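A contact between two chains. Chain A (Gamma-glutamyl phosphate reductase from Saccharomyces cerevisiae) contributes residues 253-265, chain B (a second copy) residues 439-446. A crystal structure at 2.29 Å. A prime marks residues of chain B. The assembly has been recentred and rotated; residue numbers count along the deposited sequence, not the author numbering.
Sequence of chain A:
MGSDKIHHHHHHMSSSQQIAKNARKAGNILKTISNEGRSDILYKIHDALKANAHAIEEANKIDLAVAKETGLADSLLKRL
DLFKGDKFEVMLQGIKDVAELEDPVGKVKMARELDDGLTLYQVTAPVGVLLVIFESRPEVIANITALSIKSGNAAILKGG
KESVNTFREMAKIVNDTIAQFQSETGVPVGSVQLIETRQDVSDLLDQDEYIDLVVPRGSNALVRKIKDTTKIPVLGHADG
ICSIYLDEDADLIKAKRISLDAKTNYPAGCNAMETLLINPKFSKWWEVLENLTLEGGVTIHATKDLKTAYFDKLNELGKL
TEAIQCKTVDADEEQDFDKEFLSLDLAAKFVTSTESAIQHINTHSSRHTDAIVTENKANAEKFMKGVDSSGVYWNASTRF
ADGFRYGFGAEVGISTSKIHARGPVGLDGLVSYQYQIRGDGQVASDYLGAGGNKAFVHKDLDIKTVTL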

ATOM      1  N   ILE A 253      34.757  18.093   8.052  1.00 50.73           N
ATOM      2  CA  ILE A 253      34.022  19.360   8.065  1.00 52.83           C
ATOM      3  C   ILE A 253      32.649  19.185   7.398  1.00 53.15           C
ATOM      4  O   ILE A 253      31.629  19.571   7.979  1.00 55.25           O
ATOM      5  CB  ILE A 253      34.825  20.512   7.391  1.00 53.75           C
ATOM      6  CG1 ILE A 253      36.093  20.830   8.198  1.00 53.17           C
ATOM      7  CG2 ILE A 253      33.940  21.762   7.202  1.00 52.61           C
ATOM      8  CD1 ILE A 253      37.290  21.228   7.335  1.00 55.22           C
ATOM      9  N   LYS A 254      32.622  18.589   6.201  1.00 52.41           N
ATOM     10  CA  LYS A 254      31.355  18.270   5.521  1.00 51.56           C
ATOM     11  C   LYS A 254      30.482  17.320   6.329  1.00 50.55           C
ATOM     12  O   LYS A 254      29.286  17.536   6.451  1.00 51.84           O
ATOM     13  CB  LYS A 254      31.590  17.668   4.146  1.00 51.34           C
ATOM     14  CG  LYS A 254      32.069  18.633   3.109  1.00 50.23           C
ATOM     15  CD  LYS A 254      32.259  17.879   1.810  1.00 52.59           C
ATOM     16  CE  LYS A 254      33.283  18.555   0.942  1.00 55.26           C
ATOM     17  NZ  LYS A 254      33.938  17.560   0.069  1.00 58.32           N
ATOM     18  N   ALA A 255      31.082  16.268   6.874  1.00 49.04           N
ATOM     19  CA  ALA A 255      30.340  15.289   7.663  1.00 48.20           C
ATOM     20  C   ALA A 255      29.640  15.938   8.859  1.00 49.79           C
ATOM     21  O   ALA A 255      28.531  15.546   9.223  1.00 49.28           O
ATOM     22  CB  ALA A 255      31.274  14.164   8.136  1.00 48.03           C
ATOM     23  N   LYS A 256      30.305  16.927   9.460  1.00 49.87           N
ATOM     24  CA  LYS A 256      29.782  17.648  10.610  1.00 50.31           C
ATOM     25  C   LYS A 256      28.629  18.560  10.248  1.00 50.38           C
ATOM     26  O   LYS A 256      27.612  18.559  10.934  1.00 50.24           O
ATOM     27  CB  LYS A 256      30.887  18.470  11.284  1.00 51.11           C
ATOM     28  CG  LYS A 256      31.708  17.698  12.296  1.00 47.76           C
ATOM     29  CD  LYS A 256      32.838  18.554  12.811  1.00 42.93           C
ATOM     30  CE  LYS A 256      33.676  17.783  13.820  1.00 52.63           C
ATOM     31  NZ  LYS A 256      34.875  18.547  14.300  1.00 50.88           N
ATOM     32  N   ARG A 257      28.792  19.342   9.184  1.00 50.68           N
ATOM     33  CA  ARG A 257      27.754  20.274   8.772  1.00 54.03           C
ATOM     34  C   ARG A 257      26.528  19.541   8.222  1.00 54.69           C
ATOM     35  O   ARG A 257      25.413  19.771   8.690  1.00 56.49           O
ATOM     36  CB  ARG A 257      28.303  21.331   7.805  1.00 53.19           C
ATOM     37  CG  ARG A 257      28.561  20.883   6.361  1.00 56.74           C
ATOM     38  CD  ARG A 257      29.410  21.921   5.622  1.00 59.25           C
ATOM     39  NE  ARG A 257      29.140  23.272   6.119  1.00 71.67           N
ATOM     40  CZ  ARG A 257      28.285  24.135   5.572  1.00 76.41           C
ATOM     41  NH1 ARG A 257      27.608  23.820   4.475  1.00 76.62           N
ATOM     42  NH2 ARG A 257      28.114  25.329   6.127  1.00 76.42           N
ATOM     43  N   ILE A 258      26.738  18.626   7.278  1.00 55.09           N
ATOM     44  CA  ILE A 258      25.651  17.822   6.720  1.00 54.76           C
ATOM     45  C   ILE A 258      24.843  17.134   7.823  1.00 56.72           C
ATOM     46  O   ILE A 258      23.616  17.233   7.838  1.00 57.78           O
ATOM     47  CB  ILE A 258      26.156  16.826   5.655  1.00 54.41           C
ATOM     48  CG1 ILE A 258      26.529  17.589   4.387  1.00 51.07           C
ATOM     49  CG2 ILE A 258      25.107  15.726   5.351  1.00 52.12           C
ATOM     50  CD1 ILE A 258      27.408  16.809   3.444  1.00 45.75           C
ATOM     51  N   SER A 259      25.523  16.481   8.762  1.00 57.96           N
ATOM     52  CA  SER A 259      24.828  15.703   9.783  1.00 60.06           C
ATOM     53  C   SER A 259      24.104  16.572  10.830  1.00 62.65           C
ATOM     54  O   SER A 259      23.049  16.177  11.353  1.00 60.89           O
ATOM     55  CB  SER A 259      25.776  14.694  10.444  1.00 59.88           C
ATOM     56  OG  SER A 259      26.638  15.320  11.382  1.00 62.17           O
ATOM     57  N   LEU A 260      24.667  17.743  11.140  1.00 65.79           N
ATOM     58  CA  LEU A 260      24.016  18.683  12.062  1.00 68.36           C
ATOM     59  C   LEU A 260      22.765  19.294  11.432  1.00 71.00           C
ATOM     60  O   LEU A 260      21.748  19.457  12.096  1.00 70.98           O
ATOM     61  CB  LEU A 260      24.986  19.786  12.502  1.00 68.85           C
ATOM     62  CG  LEU A 260      24.597  20.742  13.640  1.00 68.79           C
ATOM     63  CD1 LEU A 260      24.327  20.015  14.963  1.00 66.01           C
ATOM     64  CD2 LEU A 260      25.690  21.786  13.818  1.00 68.69           C
ATOM     65  N   ASP A 261      22.856  19.612  10.143  1.00 74.09           N
ATOM     66  CA  ASP A 261      21.757  20.214   9.390  1.00 78.61           C
ATOM     67  C   ASP A 261      20.509  19.336   9.308  1.00 80.91           C
ATOM     68  O   ASP A 261      19.405  19.838   9.117  1.00 80.13           O
ATOM     69  CB  ASP A 261      22.222  20.556   7.979  1.00 79.05           C
ATOM     70  CG  ASP A 261      21.200  21.368   7.213  1.00 84.84           C
ATOM     71  OD1 ASP A 261      21.081  22.588   7.486  1.00 89.23           O
ATOM     72  OD2 ASP A 261      20.524  20.786   6.334  1.00 85.02           O
ATOM     73  N   ALA A 262      20.695  18.027   9.444  1.00 86.17           N
ATOM     74  CA  ALA A 262      19.592  17.071   9.434  1.00 90.28           C
ATOM     75  C   ALA A 262      18.775  17.175  10.717  1.00 94.17           C
ATOM     76  O   ALA A 262      17.646  16.684  10.783  1.00 95.03           O
ATOM     77  CB  ALA A 262      20.118  15.655   9.240  1.00 90.49           C
ATOM     78  N   LYS A 263      19.350  17.825  11.728  1.00 99.03           N
ATOM     79  CA  LYS A 263      18.659  18.104  12.989  1.00103.11           C
ATOM     80  C   LYS A 263      17.963  19.463  12.950  1.00105.93           C
ATOM     81  O   LYS A 263      16.744  19.550  13.110  1.00106.51           O
ATOM     82  CB  LYS A 263      19.639  18.055  14.167  1.00103.42           C
ATOM     83  N   THR A 264      18.751  20.512  12.723  1.00109.22           N
ATOM     84  CA  THR A 264      18.274  21.901  12.738  1.00111.59           C
ATOM     85  C   THR A 264      17.427  22.271  11.504  1.00112.49           C
ATOM     86  O   THR A 264      17.684  23.287  10.848  1.00112.86           O
ATOM     87  CB  THR A 264      19.461  22.908  12.908  1.00112.24           C
ATOM     88  OG1 THR A 264      20.527  22.565  12.007  1.00111.23           O
ATOM     89  CG2 THR A 264      19.983  22.911  14.356  1.00112.58           C
ATOM     90  N   ASN A 265      16.421  21.446  11.205  1.00113.08           N
ATOM     91  CA  ASN A 265      15.492  21.689  10.094  1.00113.99           C
ATOM     92  C   ASN A 265      14.073  21.161  10.343  1.00114.67           C
ATOM     93  O   ASN A 265      13.752  20.009  10.033  1.00114.69           O
ATOM     94  CB  ASN A 265      16.051  21.138   8.777  1.00113.71           C
ATOM     95  CG  ASN A 265      16.825  22.181   7.989  1.00114.51           C
ATOM     96  OD1 ASN A 265      16.301  22.770   7.044  1.00116.27           O
ATOM     97  ND2 ASN A 265      18.071  22.425   8.382  1.00111.97           N
TER
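Chain B, residues 439-446: GDGQVASD

Chain A is helical from Ile253, where the stretch enters a helix already under way, through at least Leu260, as the i to i+4 backbone bonds attest, among them Ile258 N to Lys254 O at 2.9 Å and Asp261 N to Arg257 O at 2.9 Å. The chain B segment is not helical: it turns a corner at Asp440′ and Gly441′ and then runs extended through Val443′ (phi/psi -122/159) before Ala444′ bends it again (-63/-3). Direction follows from the register. The CA of Lys254 lies 5.0 Å from the CA of Gly441′, and the CA of Ile258 lies 5.9 Å from the CA of Val443′, so two residues of chain B advance along one helical turn in the same sense as chain A. Further along, Asp261 meets Ala444′. The helix thus presents Lys254, then Arg257 and Ile258, then Asp261, each step three or four residues on, as expected for one face, and 463 Å² is buried between the stretches, both sides summed.

Of the two register pairs, the backbones come nearer where chain B has no side chain. Gly441′ CA stands 3.8 Å from Lys254 CG and 4.1 Å from Ile258 CD1. An ideal CB here would point toward the helix and fall 2.9 Å from Lys254 CG, a clash; its phi/psi of 100/19 would also jam that CB against the preceding carbonyl oxygen, so the backbone alone calls for glycine. Val443′, whose CA-to-CB bond points toward chain A, has the largest covered area of any residue in the contact, 78 Å². Its CG1 lies 3.7 Å from Ile258 N and 4.3 Å from Ile258 CG1, the latter an apolar side-chain contact, while its CB approaches Asp261 CG to 3.4 Å. The CG2 branch reaches Arg257 NH1 at 3.3 Å, oblique to the guanidinium.

Two well-formed hydrogen bonds tie chain B's backbone to helix side chains. Arg257 NH1 donates to Gly441′ O at 2.5 Å with an N-H...acceptor angle of 162°; the oxygen lies at the guanidinium edge, near its plane, where the N-H bonds point. Ala444′ N donates to Asp261 OD2 at 2.9 Å and 158°. The two main-chain atoms, Gly441′ O and Ala444′ N, lie before and after Val443′ in sequence, so the backbone is held to the helix on both sides of that residue. The carboxylate of Asp261 also receives a weak bond from Ser445′ OG to its OD1, at 3.5 Å.

Charge pairing is confined to the start of the contact. Lys254 NZ and Asp440′ OD1 form a salt bridge at 3.5 Å, with a weak hydrogen bond as part of it. Both CA-to-CB bonds point other than toward the partner stretch, sideways for Lys254 and away for Asp440′, yet the ends of both side chains come nearer. The turn itself is braced within chain B by Asp440′ N donating to Gln442′ OE1 at 2.6 Å. At the far end, Asn265 OD1 approaches Ala444′ CB to 3.3 Å, but Asn265 is poorly ordered, so this distance deserves less weight.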

ATOM      1  N   GLY B 439      26.286  17.636  -4.254  1.00 49.31           N
ATOM      2  CA  GLY B 439      26.816  18.923  -3.838  1.00 50.24           C
ATOM      3  C   GLY B 439      28.224  18.793  -3.298  1.00 51.85           C
ATOM      4  O   GLY B 439      28.847  17.747  -3.434  1.00 51.41           O
ATOM      5  N   ASP B 440      28.724  19.866  -2.693  1.00 55.13           N
ATOM      6  CA  ASP B 440      30.033  19.845  -2.040  1.00 58.77           C
ATOM      7  C   ASP B 440      29.966  20.376  -0.609  1.00 58.33           C
ATOM      8  O   ASP B 440      30.729  21.258  -0.227  1.00 59.22           O
ATOM      9  CB  ASP B 440      31.077  20.615  -2.858  1.00 60.46           C
ATOM     10  CG  ASP B 440      32.463  19.990  -2.759  1.00 69.79           C
ATOM     11  OD1 ASP B 440      32.544  18.737  -2.879  1.00 78.41           O
ATOM     12  OD2 ASP B 440      33.458  20.737  -2.559  1.00 68.99           O
ATOM     13  N   GLY B 441      29.029  19.840   0.170  1.00 58.02           N
ATOM     14  CA  GLY B 441      28.913  20.159   1.588  1.00 57.41           C
ATOM     15  C   GLY B 441      27.845  21.179   1.910  1.00 57.66           C
ATOM     16  O   GLY B 441      27.875  21.776   2.978  1.00 56.01           O
ATOM     17  N   GLN B 442      26.901  21.374   0.987  1.00 59.20           N
ATOM     18  CA  GLN B 442      25.845  22.379   1.171  1.00 59.63           C
ATOM     19  C   GLN B 442      24.728  21.850   2.051  1.00 59.96           C
ATOM     20  O   GLN B 442      24.303  20.692   1.930  1.00 57.40           O
ATOM     21  CB  GLN B 442      25.261  22.874  -0.166  1.00 60.02           C
ATOM     22  CG  GLN B 442      26.219  23.677  -1.041  1.00 58.15           C
ATOM     23  CD  GLN B 442      26.977  22.798  -2.015  1.00 59.67           C
ATOM     24  OE1 GLN B 442      26.891  21.566  -1.952  1.00 57.51           O
ATOM     25  NE2 GLN B 442      27.720  23.421  -2.923  1.00 55.80           N
ATOM     26  N   VAL B 443      24.252  22.733   2.923  1.00 61.99           N
ATOM     27  CA  VAL B 443      23.233  22.399   3.912  1.00 64.25           C
ATOM     28  C   VAL B 443      22.003  23.300   3.762  1.00 66.85           C
ATOM     29  O   VAL B 443      22.091  24.385   3.183  1.00 66.66           O
ATOM     30  CB  VAL B 443      23.814  22.456   5.344  1.00 64.23           C
ATOM     31  CG1 VAL B 443      24.734  21.265   5.571  1.00 62.28           C
ATOM     32  CG2 VAL B 443      24.547  23.800   5.613  1.00 63.10           C
ATOM     33  N   ALA B 444      20.864  22.848   4.280  1.00 69.79           N
ATOM     34  CA  ALA B 444      19.597  23.553   4.082  1.00 74.07           C
ATOM     35  C   ALA B 444      19.559  24.964   4.687  1.00 77.17           C
ATOM     36  O   ALA B 444      18.568  25.685   4.531  1.00 78.29           O
ATOM     37  CB  ALA B 444      18.422  22.703   4.577  1.00 74.33           C
ATOM     38  N   SER B 445      20.640  25.356   5.360  1.00 80.32           N
ATOM     39  CA  SER B 445      20.783  26.723   5.854  1.00 82.93           C
ATOM     40  C   SER B 445      21.725  27.567   4.977  1.00 85.82           C
ATOM     41  O   SER B 445      22.929  27.692   5.257  1.00 85.26           O
ATOM     42  CB  SER B 445      21.198  26.745   7.337  1.00 83.27           C
ATOM     43  OG  SER B 445      22.274  25.864   7.609  1.00 82.95           O
ATOM     44  N   ASP B 446      21.161  28.124   3.900  1.00 89.12           N
ATOM     45  CA  ASP B 446      21.842  29.163   3.111  1.00 92.32           C
ATOM     46  C   ASP B 446      21.066  30.487   3.130  1.00 94.28           C
ATOM     47  O   ASP B 446      19.900  30.547   2.703  1.00 94.16           O
ATOM     48  CB  ASP B 446      22.201  28.705   1.670  1.00 93.15           C
ATOM     49  CG  ASP B 446      21.069  27.926   0.960  1.00 93.93           C
ATOM     50  OD1 ASP B 446      19.899  28.367   1.002  1.00 92.51           O
ATOM     51  OD2 ASP B 446      21.371  26.881   0.327  1.00 87.95           O
TER